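Local coordinates for protein cytochrome c6 (Synechococcus sp., PDB 4EIE) that binds a covalently attached heme c and probably serves as a small electron-transfer protein of the photosynthetic cytochrome c6 family, at residues Val25-Gly28 and Lys29-Lys32; Ala35-Asn39 and Gly40-Val44. All coordinates share one frame; numbering follows the deposited sequence.

Interaction 1: residues Val25-Gly28 and Lys29-Lys32; sequences VRRG and KNLK. With NA (sodium ion), chain I; HEC (heme c), chain B.
Arg-26 and Lys-29 run side by side and point the same way, and their paraffinic parts make the main side-chain contact of this turn. In Arg-26, CG lies anti to the backbone N (chi1 -173°) and the chain stays extended as far as NE, which carries the guanidinium out along the heme edge. With CG of Lys-29 beside the backbone N (chi1 -61°), that atom sits 3.6 Å from Arg-26 NE; the bend at chi2 then carries CE over one face of the guanidinium, displaced toward the rim. From the same guanidinium, NH1 of Arg-26 gives a weak hydrogen bond of 2.9 Å to propionate oxygen O1D of the heme, its N-H...O angle of 128° far from straight. The backbone closes a type I beta turn from Arg-26 to Lys-29, with Lys-29 N donating to Arg-26 O at 3.0 Å. The turn belongs to the loop joining helix 15-18 to helix 33-39 in this cytochrome c fold, and it borders the propionate side of the heme, for which both Arg-26 and Lys-29 are binding residues. Lys-29 NZ, turned by a further bend at chi4, is hydrogen-bonded to Asn-39 OD1, and an alanine here would probably leave that amide oxygen without its donor and take away the methylene that lies over the Arg-26 guanidinium. One water bridges the turn, donating to Arg-27 O and accepting from Asn-30 N. Asn-30 forms an Asx turn: its OD1 takes the N-H of Lys-32, the N-cap residue of the following helix, at 2.9 Å, with the donor above the carbonyl plane. Farther along, Leu-31 CD2 packs 3.4 Å from ring carbon C3A of the heme. At the other end, Val-25 O coordinates a sodium ion at 2.4 Å.

Interaction 2: residues Ala35-Asn39 and Gly40-Val44; sequences AMAKN and GYTSV. With HEC (heme c), chain B.
Tyr-41 N donates to Met-36 O over 2.8 Å, and Gly-40 N to Ala-37 O over 3.1 Å, the two bonds back into the last turn of helix 33-39 that, with the positive phi of Gly-40 (80°), make a Schellman motif. One turn back, Ala-35 O receives both Asn-39 N and the side-chain amide of Asn-39, which arrive from opposite faces of its plane; the ND2 bond is 2.9 Å long with an N-H...O angle of 154°. In this conformer of Asn-39, one of two, the bond holds the ND2 end of the amide, its OD1 being taken up by Lys-29. At Gly-40 a CB would clash with Asn-39 O, and the positive phi itself favours glycine. Past it, Tyr-41 is the centre of an inverse gamma turn that swings the chain toward helix 44-53, for which Ser-43 supplies the N-cap. The packing starts where Met-36 and Tyr-41 side chains cross at about a right angle, the tyrosine too being modelled here in one of two conformers. Met-36 is bent at chi2 and chi3, which brings its terminal CE to 3.5 Å from Tyr-41 CB. Its SD makes a Met-aromatic contact with the Tyr-41 ring, obliquely, 57° off the ring normal and 5.2 Å from the centroid. On the other flank of the tyrosine, Asn-39 CB approaches ring atom CD2 at 3.7 Å, again obliquely. Heme carbon CAA lies over one face of the ring, and Tyr-41 CE2 comes within 3.3 Å of propionate oxygen O1A. Ile-47 and Leu-50 of helix 44-53 also touch the tyrosine. Outermost, the methyl CG2 of Thr-42 rests 3.9 Å from Ala-37 CA.

In the fold
Interactions 1 and 2 follow in series along the chain, their centres about 12 Å apart: residues 25-32 lie in the loop between helices 15-18 and 33-39, and residues 35-44 take in the rest of helix 33-39 and the loop to the start of helix 44-53. They meet directly. A probable hydrogen bond runs from Lys-29 to Asn-39, while Leu-31 packs on Met-36 and Asn-30 on Ala-35. Both border the same heme c, and its A-ring propionate lies near Asn-30 of the first as well as Ala-35, Asn-39 and Tyr-41 of the second. Together they form part of the wall beside the propionates, joining the loop to the short helix beside it.

Interaction 1: residues Val25-Gly28 and Lys29-Lys32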
ATOM      1  N   VAL A  25      -8.327  -3.642  -9.470  1.00  9.02           N
ATOM      2  CA  VAL A  25      -8.259  -2.721 -10.597  1.00  9.62           C
ATOM      3  C   VAL A  25      -7.244  -3.193 -11.617  1.00 10.53           C
ATOM      4  O   VAL A  25      -7.547  -3.295 -12.799  1.00 12.82           O
ATOM      5  CB  VAL A  25      -7.939  -1.312 -10.093  1.00  9.44           C
ATOM      6  CG1 VAL A  25      -7.894  -0.315 -11.289  1.00 10.80           C
ATOM      7  CG2 VAL A  25      -8.979  -0.873  -9.064  1.00 10.70           C
ATOM      8  N   ARG A  26      -6.020  -3.398 -11.150  1.00 11.27           N
ATOM      9  CA  ARG A  26      -4.848  -3.770 -11.969  1.00 11.95           C
ATOM     10  C   ARG A  26      -4.362  -5.058 -11.400  1.00 11.66           C
ATOM     11  O   ARG A  26      -3.594  -5.116 -10.440  1.00 10.96           O
ATOM     12  CB  ARG A  26      -3.765  -2.703 -12.001  1.00 12.57           C
ATOM     13  CG  ARG A  26      -2.676  -3.021 -12.953  1.00 13.68           C
ATOM     14  CD  ARG A  26      -1.826  -1.861 -13.355  0.90 14.66           C
ATOM     15  NE  ARG A  26      -0.802  -2.291 -14.291  0.75 15.14           N
ATOM     16  CZ  ARG A  26       0.006  -1.468 -14.961  0.75 18.10           C
ATOM     17  NH1 ARG A  26      -0.048  -0.145 -14.797  0.75 19.29           N
ATOM     18  NH2 ARG A  26       0.883  -1.984 -15.808  0.75 19.66           N
ATOM     19  N   ARG A  27      -4.780  -6.140 -12.013  1.00 14.09           N
ATOM     20  CA  ARG A  27      -4.507  -7.483 -11.632  1.00 15.12           C
ATOM     21  C   ARG A  27      -3.049  -7.736 -11.291  1.00 14.26           C
ATOM     22  O   ARG A  27      -2.730  -8.429 -10.307  1.00 14.14           O
ATOM     23  CB  ARG A  27      -4.966  -8.408 -12.821  0.75 15.08           C
ATOM     24  CG  ARG A  27      -4.619  -9.838 -12.739  0.75 15.08           C
ATOM     25  CD  ARG A  27      -5.334 -10.441 -11.542  0.75 15.23           C
ATOM     26  NE  ARG A  27      -4.963 -11.868 -11.512  0.75 15.96           N
ATOM     27  CZ  ARG A  27      -4.041 -12.383 -10.724  0.75 15.43           C
ATOM     28  NH1 ARG A  27      -3.488 -11.658  -9.792  0.75 17.78           N
ATOM     29  NH2 ARG A  27      -3.684 -13.624 -10.827  0.75 16.60           N
ATOM     30  N   GLY A  28      -2.165  -7.230 -12.153  1.00 13.51           N
ATOM     31  CA  GLY A  28      -0.753  -7.489 -12.018  1.00 12.54           C
ATOM     32  C   GLY A  28       0.001  -6.627 -11.049  1.00 11.74           C
ATOM     33  O   GLY A  28       1.229  -6.803 -10.962  1.00 13.19           O
ATOM     34  N   LYS A  29      -0.676  -5.817 -10.253  1.00 11.18           N
ATOM     35  CA  LYS A  29      -0.004  -4.940  -9.342  1.00 10.61           C
ATOM     36  C   LYS A  29      -0.630  -5.049  -7.962  1.00  9.45           C
ATOM     37  O   LYS A  29      -1.017  -4.070  -7.378  1.00  9.90           O
ATOM     38  CB  LYS A  29      -0.011  -3.516  -9.826  1.00 12.88           C
ATOM     39  CG  LYS A  29       0.673  -3.287 -11.158  0.75 13.65           C
ATOM     40  CD  LYS A  29       2.112  -3.387 -11.118  0.75 17.51           C
ATOM     41  CE  LYS A  29       2.800  -3.136 -12.466  0.50 18.74           C
ATOM     42  NZ  LYS A  29       3.998  -2.365 -12.209  0.50 18.54           N
ATOM     43  N   ASN A  30      -0.611  -6.279  -7.396  1.00  9.96           N
ATOM     44  CA  ASN A  30      -1.181  -6.424  -6.054  1.00  9.25           C
ATOM     45  C   ASN A  30      -0.127  -6.257  -4.951  1.00  8.87           C
ATOM     46  O   ASN A  30       1.012  -5.850  -5.190  1.00  9.13           O
ATOM     47  CB  ASN A  30      -2.023  -7.713  -5.957  1.00  9.99           C
ATOM     48  CG  ASN A  30      -1.236  -8.985  -5.874  1.00  9.40           C
ATOM     49  OD1 ASN A  30      -0.068  -9.009  -5.478  1.00  9.43           O
ATOM     50  ND2 ASN A  30      -1.931 -10.083  -6.142  1.00 10.92           N
ATOM     51  N   LEU A  31      -0.563  -6.452  -3.712  1.00  8.50           N
ATOM     52  CA  LEU A  31       0.257  -6.192  -2.547  1.00  8.58           C
ATOM     53  C   LEU A  31       0.829  -7.462  -1.953  1.00  8.45           C
ATOM     54  O   LEU A  31       1.347  -7.442  -0.843  1.00  9.27           O
ATOM     55  CB  LEU A  31      -0.512  -5.404  -1.473  1.00  8.39           C
ATOM     56  CG  LEU A  31      -1.305  -4.202  -1.956  1.00  9.05           C
ATOM     57  CD1 LEU A  31      -1.820  -3.443  -0.739  1.00  9.87           C
ATOM     58  CD2 LEU A  31      -0.537  -3.336  -2.866  1.00 10.26           C
ATOM     59  N   LYS A  32       0.770  -8.557  -2.693  1.00  8.97           N
ATOM     60  CA  LYS A  32       1.337  -9.807  -2.252  1.00  9.68           C
ATOM     61  C   LYS A  32       2.793  -9.899  -2.622  1.00  9.07           C
ATOM     62  O   LYS A  32       3.327  -9.060  -3.332  1.00  9.81           O
ATOM     63  CB  LYS A  32       0.530 -10.984  -2.724  1.00 10.48           C
ATOM     64  CG  LYS A  32      -0.894 -10.905  -2.156  1.00 13.11           C
ATOM     65  CD  LYS A  32      -1.724 -12.121  -2.524  1.00 16.33           C
ATOM     66  CE  LYS A  32      -3.130 -11.971  -2.133  0.75 17.41           C
ATOM     67  NZ  LYS A  32      -3.786 -13.307  -2.295  0.50 19.12           N
TER
HETATM   68 NA    NA I 108      -8.572  -4.861 -14.300  0.65 16.81          NA
HETATM   69 FE   HEC B 101      -2.934   1.084  -4.491  1.00  7.07          FE
HETATM   70  CHA HEC B 101      -0.685  -0.082  -6.723  1.00  7.60           C
HETATM   71  CHB HEC B 101      -0.673   0.660  -1.975  1.00  7.45           C
HETATM   72  CHC HEC B 101      -5.057   2.604  -2.308  1.00  7.75           C
HETATM   73  CHD HEC B 101      -5.305   1.138  -6.889  1.00  7.58           C
HETATM   74  NA  HEC B 101      -1.095   0.365  -4.381  1.00  6.72           N
HETATM   75  C1A HEC B 101      -0.322  -0.121  -5.409  1.00  7.60           C
HETATM   76  C2A HEC B 101       0.937  -0.593  -4.923  1.00  7.88           C
HETATM   77  C3A HEC B 101       0.950  -0.370  -3.578  1.00  7.71           C
HETATM   78  C4A HEC B 101      -0.302   0.247  -3.253  1.00  7.54           C
HETATM   79  CMA HEC B 101       2.051  -0.647  -2.592  1.00  9.03           C
HETATM   80  CAA HEC B 101       2.010  -1.246  -5.760  1.00  8.17           C
HETATM   81  CBA HEC B 101       1.706  -2.726  -5.964  1.00  8.28           C
HETATM   82  CGA HEC B 101       2.620  -3.437  -6.917  1.00  8.84           C
HETATM   83  O1A HEC B 101       3.379  -2.819  -7.666  1.00 11.09           O
HETATM   84  O2A HEC B 101       2.562  -4.720  -7.003  1.00  9.60           O
HETATM   85  NB  HEC B 101      -2.876   1.575  -2.558  1.00  6.81           N
HETATM   86  C1B HEC B 101      -1.870   1.305  -1.682  1.00  7.17           C
HETATM   87  C2B HEC B 101      -2.188   1.815  -0.360  1.00  7.26           C
HETATM   88  C3B HEC B 101      -3.369   2.443  -0.479  1.00  7.30           C
HETATM   89  C4B HEC B 101      -3.808   2.254  -1.853  1.00  6.91           C
HETATM   90  CMB HEC B 101      -1.358   1.618   0.855  1.00  8.40           C
HETATM   91  CAB HEC B 101      -4.206   3.192   0.564  1.00  7.68           C
HETATM   92  CBB HEC B 101      -3.542   4.401   1.104  1.00  8.31           C
HETATM   93  NC  HEC B 101      -4.810   1.744  -4.608  1.00  7.67           N
HETATM   94  C1C HEC B 101      -5.546   2.246  -3.582  1.00  7.42           C
HETATM   95  C2C HEC B 101      -6.924   2.366  -3.964  1.00  7.86           C
HETATM   96  C3C HEC B 101      -7.010   1.938  -5.228  1.00  8.35           C
HETATM   97  C4C HEC B 101      -5.674   1.568  -5.651  1.00  7.67           C
HETATM   98  CMC HEC B 101      -8.030   2.751  -2.995  1.00  8.81           C
HETATM   99  CAC HEC B 101      -8.242   1.778  -6.113  1.00  8.56           C
HETATM  100  CBC HEC B 101      -9.007   3.004  -6.297  1.00  8.79           C
HETATM  101  ND  HEC B 101      -2.986   0.639  -6.422  1.00  7.01           N
HETATM  102  C1D HEC B 101      -4.034   0.799  -7.305  1.00  7.46           C
HETATM  103  C2D HEC B 101      -3.650   0.610  -8.642  1.00  8.35           C
HETATM  104  C3D HEC B 101      -2.293   0.327  -8.610  1.00  7.96           C
HETATM  105  C4D HEC B 101      -1.919   0.301  -7.240  1.00  7.70           C
HETATM  106  CMD HEC B 101      -4.520   0.749  -9.856  1.00  9.32           C
HETATM  107  CAD HEC B 101      -1.383   0.128  -9.791  1.00  9.23           C
HETATM  108  CBD HEC B 101      -0.642   1.424 -10.103  1.00 10.02           C
HETATM  109  CGD HEC B 101       0.152   1.232 -11.372  1.00 12.97           C
HETATM  110  O1D HEC B 101      -0.312   1.548 -12.465  1.00 16.30           O
HETATM  111  O2D HEC B 101       1.213   0.648 -11.335  1.00 22.03           O
HETATM  112  O   HOH W   1      -0.398  -8.734  -8.845  1.00 11.99           O
HETATM  113  O   HOH W   2      -6.348  -5.922 -14.618  1.00 24.27           O
HETATM  114  O   HOH W   3      -8.732  -6.854 -13.000  1.00 24.37           O

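Interaction 2: residues Ala35-Asn39 and Gly40-Val44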
ATOM      1  N   ALA A  35       4.370  -9.768  -6.608  1.00  8.75           N
ATOM      2  CA  ALA A  35       4.293  -8.518  -7.348  1.00  9.20           C
ATOM      3  C   ALA A  35       5.036  -7.413  -6.621  1.00  8.62           C
ATOM      4  O   ALA A  35       5.691  -6.573  -7.243  1.00  9.04           O
ATOM      5  CB  ALA A  35       2.845  -8.125  -7.551  1.00 10.12           C
ATOM      6  N   MET A  36       4.949  -7.367  -5.281  1.00  8.49           N
ATOM      7  CA  MET A  36       5.632  -6.339  -4.537  1.00  8.39           C
ATOM      8  C   MET A  36       7.155  -6.465  -4.729  1.00  9.12           C
ATOM      9  O   MET A  36       7.842  -5.462  -4.904  1.00  9.81           O
ATOM     10  CB  MET A  36       5.250  -6.418  -3.074  1.00  8.19           C
ATOM     11  CG  MET A  36       3.785  -6.020  -2.877  1.00  8.55           C
ATOM     12  SD  MET A  36       3.469  -4.244  -2.944  1.00  8.52           S
ATOM     13  CE  MET A  36       4.016  -3.784  -1.293  1.00  9.25           C
ATOM     14  N   ALA A  37       7.692  -7.664  -4.646  1.00  8.96           N
ATOM     15  CA  ALA A  37       9.119  -7.890  -4.846  1.00  9.30           C
ATOM     16  C   ALA A  37       9.517  -7.533  -6.262  1.00  9.56           C
ATOM     17  O   ALA A  37      10.544  -6.863  -6.488  1.00 10.67           O
ATOM     18  CB  ALA A  37       9.515  -9.265  -4.491  1.00 10.76           C
ATOM     19  N   LYS A  38       8.731  -7.958  -7.249  1.00  9.56           N
ATOM     20  CA  LYS A  38       9.089  -7.693  -8.642  1.00 10.51           C
ATOM     21  C   LYS A  38       9.195  -6.193  -8.877  1.00  9.87           C
ATOM     22  O   LYS A  38      10.064  -5.707  -9.614  1.00 11.90           O
ATOM     23  CB  LYS A  38       8.007  -8.280  -9.551  1.00 10.75           C
ATOM     24  CG  LYS A  38       8.359  -8.131 -11.002  1.00 12.88           C
ATOM     25  CD  LYS A  38       7.325  -8.758 -11.946  1.00 14.81           C
ATOM     26  CE  LYS A  38       7.741  -8.725 -13.401  0.75 16.33           C
ATOM     27  NZ  LYS A  38       7.629  -7.422 -14.027  0.50 18.49           N
ATOM     28  N   ASN A  39       8.286  -5.440  -8.263  1.00  9.60           N
ATOM     29  CA  ASN A  39       8.222  -4.000  -8.445  1.00  9.74           C
ATOM     30  C   ASN A  39       9.049  -3.211  -7.450  1.00  9.79           C
ATOM     31  O   ASN A  39       9.089  -2.007  -7.510  1.00 10.46           O
ATOM     32  CB  ASN A  39       6.761  -3.575  -8.526  1.00 10.14           C
ATOM     33  CG  ASN A  39       6.089  -4.032  -9.758  0.80 11.04           C
ATOM     34  OD1 ASN A  39       6.289  -3.438 -10.830  0.80 13.54           O
ATOM     35  ND2 ASN A  39       5.236  -5.021  -9.633  0.80 11.65           N
ATOM     36  N   GLY A  40       9.729  -3.888  -6.540  1.00  9.22           N
ATOM     37  CA  GLY A  40      10.628  -3.223  -5.610  1.00  9.27           C
ATOM     38  C   GLY A  40       9.981  -2.565  -4.437  1.00  8.73           C
ATOM     39  O   GLY A  40      10.632  -1.760  -3.729  1.00  9.10           O
ATOM     40  N   TYR A  41       8.716  -2.867  -4.140  1.00  8.45           N
ATOM     41  CA  TYR A  41       8.042  -2.314  -2.964  1.00  8.39           C
ATOM     42  C   TYR A  41       8.349  -3.201  -1.772  1.00  9.07           C
ATOM     43  O   TYR A  41       7.528  -3.938  -1.228  1.00  9.23           O
ATOM     44  CB  TYR A  41       6.527  -2.250  -3.232  0.75  9.27           C
ATOM     45  CG  TYR A  41       6.196  -1.237  -4.280  0.75  8.26           C
ATOM     46  CD1 TYR A  41       6.328   0.111  -4.002  0.75  8.35           C
ATOM     47  CD2 TYR A  41       5.791  -1.579  -5.565  0.75  8.87           C
ATOM     48  CE1 TYR A  41       6.054   1.072  -4.946  0.75  9.91           C
ATOM     49  CE2 TYR A  41       5.566  -0.621  -6.521  0.75  9.36           C
ATOM     50  CZ  TYR A  41       5.724   0.699  -6.216  0.75  8.94           C
ATOM     51  OH  TYR A  41       5.500   1.652  -7.172  0.75 11.94           O
ATOM     52  N   THR A  42       9.599  -3.067  -1.324  1.00  9.08           N
ATOM     53  CA  THR A  42      10.214  -3.923  -0.330  1.00 10.19           C
ATOM     54  C   THR A  42      10.843  -3.083   0.797  1.00 10.05           C
ATOM     55  O   THR A  42      11.603  -3.602   1.612  1.00 11.57           O
ATOM     56  CB  THR A  42      11.242  -4.829  -0.964  1.00 11.24           C
ATOM     57  OG1 THR A  42      12.226  -3.983  -1.573  1.00 12.95           O
ATOM     58  CG2 THR A  42      10.653  -5.757  -1.971  1.00 12.36           C
ATOM     59  N   SER A  43      10.438  -1.814   0.891  1.00  9.94           N
ATOM     60  CA  SER A  43      10.831  -0.908   1.951  1.00 10.13           C
ATOM     61  C   SER A  43       9.662  -0.009   2.267  1.00  9.37           C
ATOM     62  O   SER A  43       8.784   0.223   1.452  1.00  9.46           O
ATOM     63  CB  SER A  43      12.035  -0.074   1.562  1.00 11.13           C
ATOM     64  OG  SER A  43      11.639   0.856   0.559  1.00 11.88           O
ATOM     65  N   VAL A  44       9.683   0.522   3.492  1.00  9.93           N
ATOM     66  CA  VAL A  44       8.673   1.487   3.876  1.00  9.97           C
ATOM     67  C   VAL A  44       8.771   2.694   2.932  1.00  9.87           C
ATOM     68  O   VAL A  44       7.720   3.188   2.495  1.00 10.50           O
ATOM     69  CB  VAL A  44       8.864   1.911   5.315  1.00 11.77           C
ATOM     70  CG1 VAL A  44       7.878   3.044   5.679  1.00 13.89           C
ATOM     71  CG2 VAL A  44       8.664   0.722   6.261  1.00 13.99           C
TER
HETATM   72 FE   HEC B 101      -2.934   1.084  -4.491  1.00  7.07          FE
HETATM   73  CHA HEC B 101      -0.685  -0.082  -6.723  1.00  7.60           C
HETATM   74  CHB HEC B 101      -0.673   0.660  -1.975  1.00  7.45           C
HETATM   75  CHC HEC B 101      -5.057   2.604  -2.308  1.00  7.75           C
HETATM   76  CHD HEC B 101      -5.305   1.138  -6.889  1.00  7.58           C
HETATM   77  NA  HEC B 101      -1.095   0.365  -4.381  1.00  6.72           N
HETATM   78  C1A HEC B 101      -0.322  -0.121  -5.409  1.00  7.60           C
HETATM   79  C2A HEC B 101       0.937  -0.593  -4.923  1.00  7.88           C
HETATM   80  C3A HEC B 101       0.950  -0.370  -3.578  1.00  7.71           C
HETATM   81  C4A HEC B 101      -0.302   0.247  -3.253  1.00  7.54           C
HETATM   82  CMA HEC B 101       2.051  -0.647  -2.592  1.00  9.03           C
HETATM   83  CAA HEC B 101       2.010  -1.246  -5.760  1.00  8.17           C
HETATM   84  CBA HEC B 101       1.706  -2.726  -5.964  1.00  8.28           C
HETATM   85  CGA HEC B 101       2.620  -3.437  -6.917  1.00  8.84           C
HETATM   86  O1A HEC B 101       3.379  -2.819  -7.666  1.00 11.09           O
HETATM   87  O2A HEC B 101       2.562  -4.720  -7.003  1.00  9.60           O
HETATM   88  NB  HEC B 101      -2.876   1.575  -2.558  1.00  6.81           N
HETATM   89  C1B HEC B 101      -1.870   1.305  -1.682  1.00  7.17           C
HETATM   90  C2B HEC B 101      -2.188   1.815  -0.360  1.00  7.26           C
HETATM   91  C3B HEC B 101      -3.369   2.443  -0.479  1.00  7.30           C
HETATM   92  C4B HEC B 101      -3.808   2.254  -1.853  1.00  6.91           C
HETATM   93  CMB HEC B 101      -1.358   1.618   0.855  1.00  8.40           C
HETATM   94  CAB HEC B 101      -4.206   3.192   0.564  1.00  7.68           C
HETATM   95  CBB HEC B 101      -3.542   4.401   1.104  1.00  8.31           C
HETATM   96  NC  HEC B 101      -4.810   1.744  -4.608  1.00  7.67           N
HETATM   97  C1C HEC B 101      -5.546   2.246  -3.582  1.00  7.42           C
HETATM   98  C2C HEC B 101      -6.924   2.366  -3.964  1.00  7.86           C
HETATM   99  C3C HEC B 101      -7.010   1.938  -5.228  1.00  8.35           C
HETATM  100  C4C HEC B 101      -5.674   1.568  -5.651  1.00  7.67           C
HETATM  101  CMC HEC B 101      -8.030   2.751  -2.995  1.00  8.81           C
HETATM  102  CAC HEC B 101      -8.242   1.778  -6.113  1.00  8.56           C
HETATM  103  CBC HEC B 101      -9.007   3.004  -6.297  1.00  8.79           C
HETATM  104  ND  HEC B 101      -2.986   0.639  -6.422  1.00  7.01           N
HETATM  105  C1D HEC B 101      -4.034   0.799  -7.305  1.00  7.46           C
HETATM  106  C2D HEC B 101      -3.650   0.610  -8.642  1.00  8.35           C
HETATM  107  C3D HEC B 101      -2.293   0.327  -8.610  1.00  7.96           C
HETATM  108  C4D HEC B 101      -1.919   0.301  -7.240  1.00  7.70           C
HETATM  109  CMD HEC B 101      -4.520   0.749  -9.856  1.00  9.32           C
HETATM  110  CAD HEC B 101      -1.383   0.128  -9.791  1.00  9.23           C
HETATM  111  CBD HEC B 101      -0.642   1.424 -10.103  1.00 10.02           C
HETATM  112  CGD HEC B 101       0.152   1.232 -11.372  1.00 12.97           C
HETATM  113  O1D HEC B 101      -0.312   1.548 -12.465  1.00 16.30           O
HETATM  114  O2D HEC B 101       1.213   0.648 -11.335  1.00 22.03           O